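Local coordinates for 4-hydroxybutyrate CoA-transferase (Porphyromonas gingivalis, PDB 3EH7), which probably transfers coenzyme A between carboxylic acids such as acetate and 4-hydroxybutyrate, at residues Leu33-Asp45 with Tyr179-Ala191. Numbering follows the deposited sequence.
Sequences LSHAAGVPQSCVD and YIVMADYPIYSLA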
loop_
_atom_site.group_PDB
_atom_site.type_symbol
_atom_site.label_atom_id
_atom_site.label_comp_id
_atom_site.label_asym_id
_atom_site.label_seq_id
_atom_site.Cartn_x
_atom_site.Cartn_y
_atom_site.Cartn_z
ATOM N N LEU A 33 -8.419 -23.949 -8.377
ATOM C CA LEU A 33 -7.750 -25.183 -7.955
ATOM C C LEU A 33 -6.998 -24.890 -6.715
ATOM O O LEU A 33 -6.519 -23.785 -6.569
ATOM C CB LEU A 33 -6.729 -25.648 -8.995
ATOM C CG LEU A 33 -7.208 -26.000 -10.405
ATOM C CD1 LEU A 33 -6.021 -26.455 -11.220
ATOM C CD2 LEU A 33 -8.263 -27.068 -10.360
ATOM N N SER A 34 -6.855 -25.884 -5.842
ATOM C CA SER A 34 -5.928 -25.752 -4.718
ATOM C C SER A 34 -4.571 -25.258 -5.191
ATOM O O SER A 34 -4.061 -25.691 -6.228
ATOM C CB SER A 34 -5.731 -27.076 -3.960
ATOM O OG SER A 34 -6.853 -27.470 -3.220
ATOM N N HIS A 35 -3.999 -24.350 -4.415
ATOM C CA HIS A 35 -2.765 -23.658 -4.756
ATOM C C HIS A 35 -1.523 -24.537 -4.641
ATOM O O HIS A 35 -1.444 -25.408 -3.784
ATOM C CB HIS A 35 -2.601 -22.431 -3.836
ATOM C CG HIS A 35 -1.421 -21.577 -4.160
ATOM N ND1 HIS A 35 -1.128 -21.183 -5.448
ATOM C CD2 HIS A 35 -0.494 -20.987 -3.365
ATOM C CE1 HIS A 35 -0.047 -20.418 -5.438
ATOM N NE2 HIS A 35 0.368 -20.296 -4.188
ATOM N N ALA A 36 -0.550 -24.272 -5.518
ATOM C CA ALA A 36 0.829 -24.763 -5.399
ATOM C C ALA A 36 0.923 -26.279 -5.192
ATOM O O ALA A 36 0.525 -27.051 -6.082
ATOM C CB ALA A 36 1.625 -23.953 -4.303
ATOM N N ALA A 37 1.469 -26.716 -4.061
ATOM C CA ALA A 37 1.807 -28.143 -3.880
ATOM C C ALA A 37 0.566 -29.012 -3.741
ATOM O O ALA A 37 0.639 -30.234 -3.946
ATOM C CB ALA A 37 2.734 -28.355 -2.671
ATOM N N GLY A 38 -0.563 -28.382 -3.428
ATOM C CA GLY A 38 -1.807 -29.094 -3.232
ATOM C C GLY A 38 -2.684 -29.130 -4.448
ATOM O O GLY A 38 -3.853 -29.385 -4.344
ATOM N N VAL A 39 -2.127 -28.835 -5.607
ATOM C CA VAL A 39 -2.902 -28.895 -6.845
ATOM C C VAL A 39 -3.502 -30.307 -6.934
ATOM O O VAL A 39 -2.807 -31.286 -6.710
ATOM C CB VAL A 39 -2.015 -28.574 -8.085
ATOM C CG1 VAL A 39 -2.446 -29.383 -9.283
ATOM C CG2 VAL A 39 -2.052 -27.076 -8.422
ATOM N N PRO A 40 -4.802 -30.408 -7.208
ATOM C CA PRO A 40 -5.442 -31.723 -7.246
ATOM C C PRO A 40 -5.073 -32.514 -8.521
ATOM O O PRO A 40 -5.752 -32.410 -9.532
ATOM C CB PRO A 40 -6.934 -31.364 -7.222
ATOM C CG PRO A 40 -6.986 -30.047 -7.896
ATOM C CD PRO A 40 -5.771 -29.322 -7.435
ATOM N N GLN A 41 -4.024 -33.321 -8.438
ATOM C CA GLN A 41 -3.437 -33.939 -9.622
ATOM C C GLN A 41 -4.374 -34.843 -10.419
ATOM O O GLN A 41 -4.319 -34.809 -11.651
ATOM C CB GLN A 41 -2.154 -34.705 -9.258
ATOM C CG GLN A 41 -1.072 -33.812 -8.711
ATOM C CD GLN A 41 0.098 -34.583 -8.150
ATOM O OE1 GLN A 41 0.455 -35.660 -8.666
ATOM N NE2 GLN A 41 0.700 -34.050 -7.074
ATOM N N SER A 42 -5.212 -35.651 -9.758
ATOM C CA SER A 42 -6.135 -36.549 -10.492
ATOM C C SER A 42 -7.173 -35.793 -11.310
ATOM O O SER A 42 -7.459 -36.151 -12.464
ATOM C CB SER A 42 -6.881 -37.504 -9.562
ATOM O OG SER A 42 -5.964 -38.242 -8.805
ATOM N N CYS A 43 -7.738 -34.744 -10.729
ATOM C CA CYS A 43 -8.740 -33.959 -11.451
ATOM C C CYS A 43 -8.106 -33.154 -12.565
ATOM O O CYS A 43 -8.705 -33.000 -13.619
ATOM C CB CYS A 43 -9.536 -33.058 -10.521
ATOM S SG CYS A 43 -10.656 -34.005 -9.450
ATOM N N VAL A 44 -6.893 -32.656 -12.346
ATOM C CA VAL A 44 -6.200 -31.925 -13.398
ATOM C C VAL A 44 -5.951 -32.843 -14.583
ATOM O O VAL A 44 -6.165 -32.442 -15.722
ATOM C CB VAL A 44 -4.877 -31.283 -12.926
ATOM C CG1 VAL A 44 -4.005 -30.901 -14.140
ATOM C CG2 VAL A 44 -5.154 -30.052 -12.111
ATOM N N ASP A 45 -5.527 -34.079 -14.326
ATOM C CA ASP A 45 -5.323 -35.039 -15.415
ATOM C C ASP A 45 -6.607 -35.287 -16.183
ATOM O O ASP A 45 -6.602 -35.337 -17.409
ATOM C CB ASP A 45 -4.827 -36.384 -14.897
ATOM C CG ASP A 45 -3.388 -36.353 -14.461
ATOM O OD1 ASP A 45 -2.741 -35.297 -14.584
ATOM O OD2 ASP A 45 -2.893 -37.398 -13.987
ATOM N N TYR A 179 -18.967 -33.404 -5.178
ATOM C CA TYR A 179 -18.361 -34.674 -5.552
ATOM C C TYR A 179 -17.081 -34.908 -4.811
ATOM O O TYR A 179 -16.382 -33.965 -4.442
ATOM C CB TYR A 179 -18.101 -34.739 -7.046
ATOM C CG TYR A 179 -19.336 -34.495 -7.840
ATOM C CD1 TYR A 179 -20.196 -35.546 -8.166
ATOM C CD2 TYR A 179 -19.669 -33.205 -8.256
ATOM C CE1 TYR A 179 -21.358 -35.314 -8.895
ATOM C CE2 TYR A 179 -20.820 -32.967 -8.980
ATOM C CZ TYR A 179 -21.656 -34.011 -9.299
ATOM O OH TYR A 179 -22.786 -33.761 -10.024
ATOM N N ILE A 180 -16.823 -36.182 -4.561
ATOM C CA ILE A 180 -15.605 -36.633 -3.899
ATOM C C ILE A 180 -14.826 -37.559 -4.846
ATOM O O ILE A 180 -15.354 -38.544 -5.360
ATOM C CB ILE A 180 -15.906 -37.380 -2.600
ATOM C CG1 ILE A 180 -16.522 -36.431 -1.574
ATOM C CG2 ILE A 180 -14.628 -37.981 -2.027
ATOM C CD1 ILE A 180 -17.265 -37.182 -0.449
ATOM N N VAL A 181 -13.571 -37.218 -5.076
ATOM C CA VAL A 181 -12.714 -38.029 -5.908
ATOM C C VAL A 181 -11.604 -38.614 -5.034
ATOM O O VAL A 181 -10.786 -37.865 -4.479
ATOM C CB VAL A 181 -12.133 -37.155 -7.033
ATOM C CG1 VAL A 181 -11.078 -37.940 -7.811
ATOM C CG2 VAL A 181 -13.263 -36.659 -7.941
HETATM N N MSE A 182 -11.574 -39.934 -4.882
HETATM C CA MSE A 182 -10.544 -40.537 -4.030
HETATM C C MSE A 182 -9.183 -40.581 -4.746
HETATM O O MSE A 182 -9.107 -40.738 -5.968
HETATM C CB MSE A 182 -10.963 -41.941 -3.533
HETATM C CG MSE A 182 -12.259 -41.991 -2.662
HETATM SE SE MSE A 182 -12.286 -40.735 -1.197
HETATM C CE MSE A 182 -10.691 -41.432 -0.272
ATOM N N ALA A 183 -8.108 -40.425 -3.987
ATOM C CA ALA A 183 -6.764 -40.497 -4.563
ATOM C C ALA A 183 -5.707 -41.006 -3.568
ATOM O O ALA A 183 -5.933 -41.056 -2.359
ATOM C CB ALA A 183 -6.373 -39.158 -5.117
ATOM N N ASP A 184 -4.545 -41.378 -4.096
ATOM C CA ASP A 184 -3.414 -41.798 -3.262
ATOM C C ASP A 184 -2.111 -41.556 -4.022
ATOM O O ASP A 184 -1.687 -42.362 -4.838
ATOM C CB ASP A 184 -3.576 -43.272 -2.858
ATOM C CG ASP A 184 -2.508 -43.742 -1.859
ATOM O OD1 ASP A 184 -1.763 -42.895 -1.313
ATOM O OD2 ASP A 184 -2.423 -44.975 -1.634
ATOM N N TYR A 185 -1.493 -40.413 -3.795
ATOM C CA TYR A 185 -0.314 -40.075 -4.572
ATOM C C TYR A 185 0.468 -39.045 -3.803
ATOM O O TYR A 185 -0.116 -38.284 -3.046
ATOM C CB TYR A 185 -0.674 -39.561 -5.982
ATOM C CG TYR A 185 -1.510 -38.297 -6.009
ATOM C CD1 TYR A 185 -0.959 -37.059 -5.657
ATOM C CD2 TYR A 185 -2.848 -38.332 -6.377
ATOM C CE1 TYR A 185 -1.715 -35.900 -5.662
ATOM C CE2 TYR A 185 -3.626 -37.175 -6.373
ATOM C CZ TYR A 185 -3.057 -35.958 -6.010
ATOM O OH TYR A 185 -3.799 -34.783 -6.014
ATOM N N PRO A 186 1.793 -39.036 -3.980
ATOM C CA PRO A 186 2.577 -38.049 -3.285
ATOM C C PRO A 186 2.268 -36.655 -3.826
ATOM O O PRO A 186 2.189 -36.456 -5.036
ATOM C CB PRO A 186 4.024 -38.469 -3.583
ATOM C CG PRO A 186 3.934 -39.282 -4.832
ATOM C CD PRO A 186 2.641 -40.020 -4.686
ATOM N N ILE A 187 2.069 -35.692 -2.944
ATOM C CA ILE A 187 1.778 -34.341 -3.415
ATOM C C ILE A 187 3.064 -33.754 -4.022
ATOM O O ILE A 187 4.128 -34.338 -3.854
ATOM C CB ILE A 187 1.171 -33.465 -2.307
ATOM C CG1 ILE A 187 2.180 -33.149 -1.210
ATOM C CG2 ILE A 187 -0.075 -34.162 -1.692
ATOM C CD1 ILE A 187 1.597 -32.181 -0.143
ATOM N N TYR A 188 2.973 -32.635 -4.739
ATOM C CA TYR A 188 4.174 -32.049 -5.370
ATOM C C TYR A 188 5.175 -31.675 -4.292
ATOM O O TYR A 188 4.794 -31.102 -3.274
ATOM C CB TYR A 188 3.849 -30.824 -6.240
ATOM C CG TYR A 188 3.115 -31.171 -7.515
ATOM C CD1 TYR A 188 3.634 -32.098 -8.409
ATOM C CD2 TYR A 188 1.901 -30.577 -7.830
ATOM C CE1 TYR A 188 2.962 -32.434 -9.589
ATOM C CE2 TYR A 188 1.217 -30.907 -9.012
ATOM C CZ TYR A 188 1.752 -31.829 -9.882
ATOM O OH TYR A 188 1.082 -32.157 -11.043
ATOM N N SER A 189 6.438 -32.055 -4.503
ATOM C CA SER A 189 7.510 -31.684 -3.611
ATOM C C SER A 189 8.586 -30.863 -4.308
ATOM O O SER A 189 8.678 -30.819 -5.526
ATOM C CB SER A 189 8.131 -32.911 -2.966
ATOM O OG SER A 189 8.671 -33.757 -3.941
ATOM N N LEU A 190 9.398 -30.218 -3.498
ATOM C CA LEU A 190 10.501 -29.406 -3.958
ATOM C C LEU A 190 11.764 -29.965 -3.375
ATOM O O LEU A 190 11.817 -30.266 -2.167
ATOM C CB LEU A 190 10.393 -28.008 -3.388
ATOM C CG LEU A 190 9.398 -27.006 -3.903
ATOM C CD1 LEU A 190 9.511 -25.813 -2.981
ATOM C CD2 LEU A 190 9.701 -26.628 -5.337
ATOM N N ALA A 191 12.783 -30.070 -4.217
ATOM C CA ALA A 191 14.155 -30.248 -3.766
ATOM C C ALA A 191 14.741 -28.868 -3.501
ATOM O O ALA A 191 14.385 -27.891 -4.179
ATOM C CB ALA A 191 14.997 -30.978 -4.833
HETATM O O HOH W 1 2.228 -37.630 -7.327
HETATM O O HOH W 2 -7.134 -40.497 -7.997
#
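Gln41 lies between the rings of Tyr185 and Tyr188 where, in the N-terminal Rossmann-like α/β domain, the first turn of helix 41-49 meets the chain leaving the parallel-sheet strand 179-183. Its amide stacks on Tyr188, the two planes 17° apart, with NE2 3.5 Å above the middle of the ring. Val39 approaches the same ring differently: CG1 lies in plane at the edge, 4.0 Å from CE2 of Tyr188. Against Tyr185 the amide is tilted by 36°, while CB of Gln41 sits over the ring face in a CH-pi contact, 4.0 Å from the centroid. CG of Tyr185 lies between its own backbone N and carbonyl carbon (chi1 61°), a torsion that carries the phenol across to the helix start. There its OH accepts a hydrogen bond from Gln41 N at 2.8 Å and is also hydrogen-bonded to Glu158 OE2, while Glu158 OE1 accepts a hydrogen bond from Cys43 N; one acidic side chain thus ties the phenol to the helix. Farther along, Cys43 SG packs against Val181 CG2. Both ends of the Gln41 amide turn to one carbonyl: NE2 makes a weak, long bond to Pro186 O, and a water donates to OE1 and, at 2.6 Å, to Pro186 O.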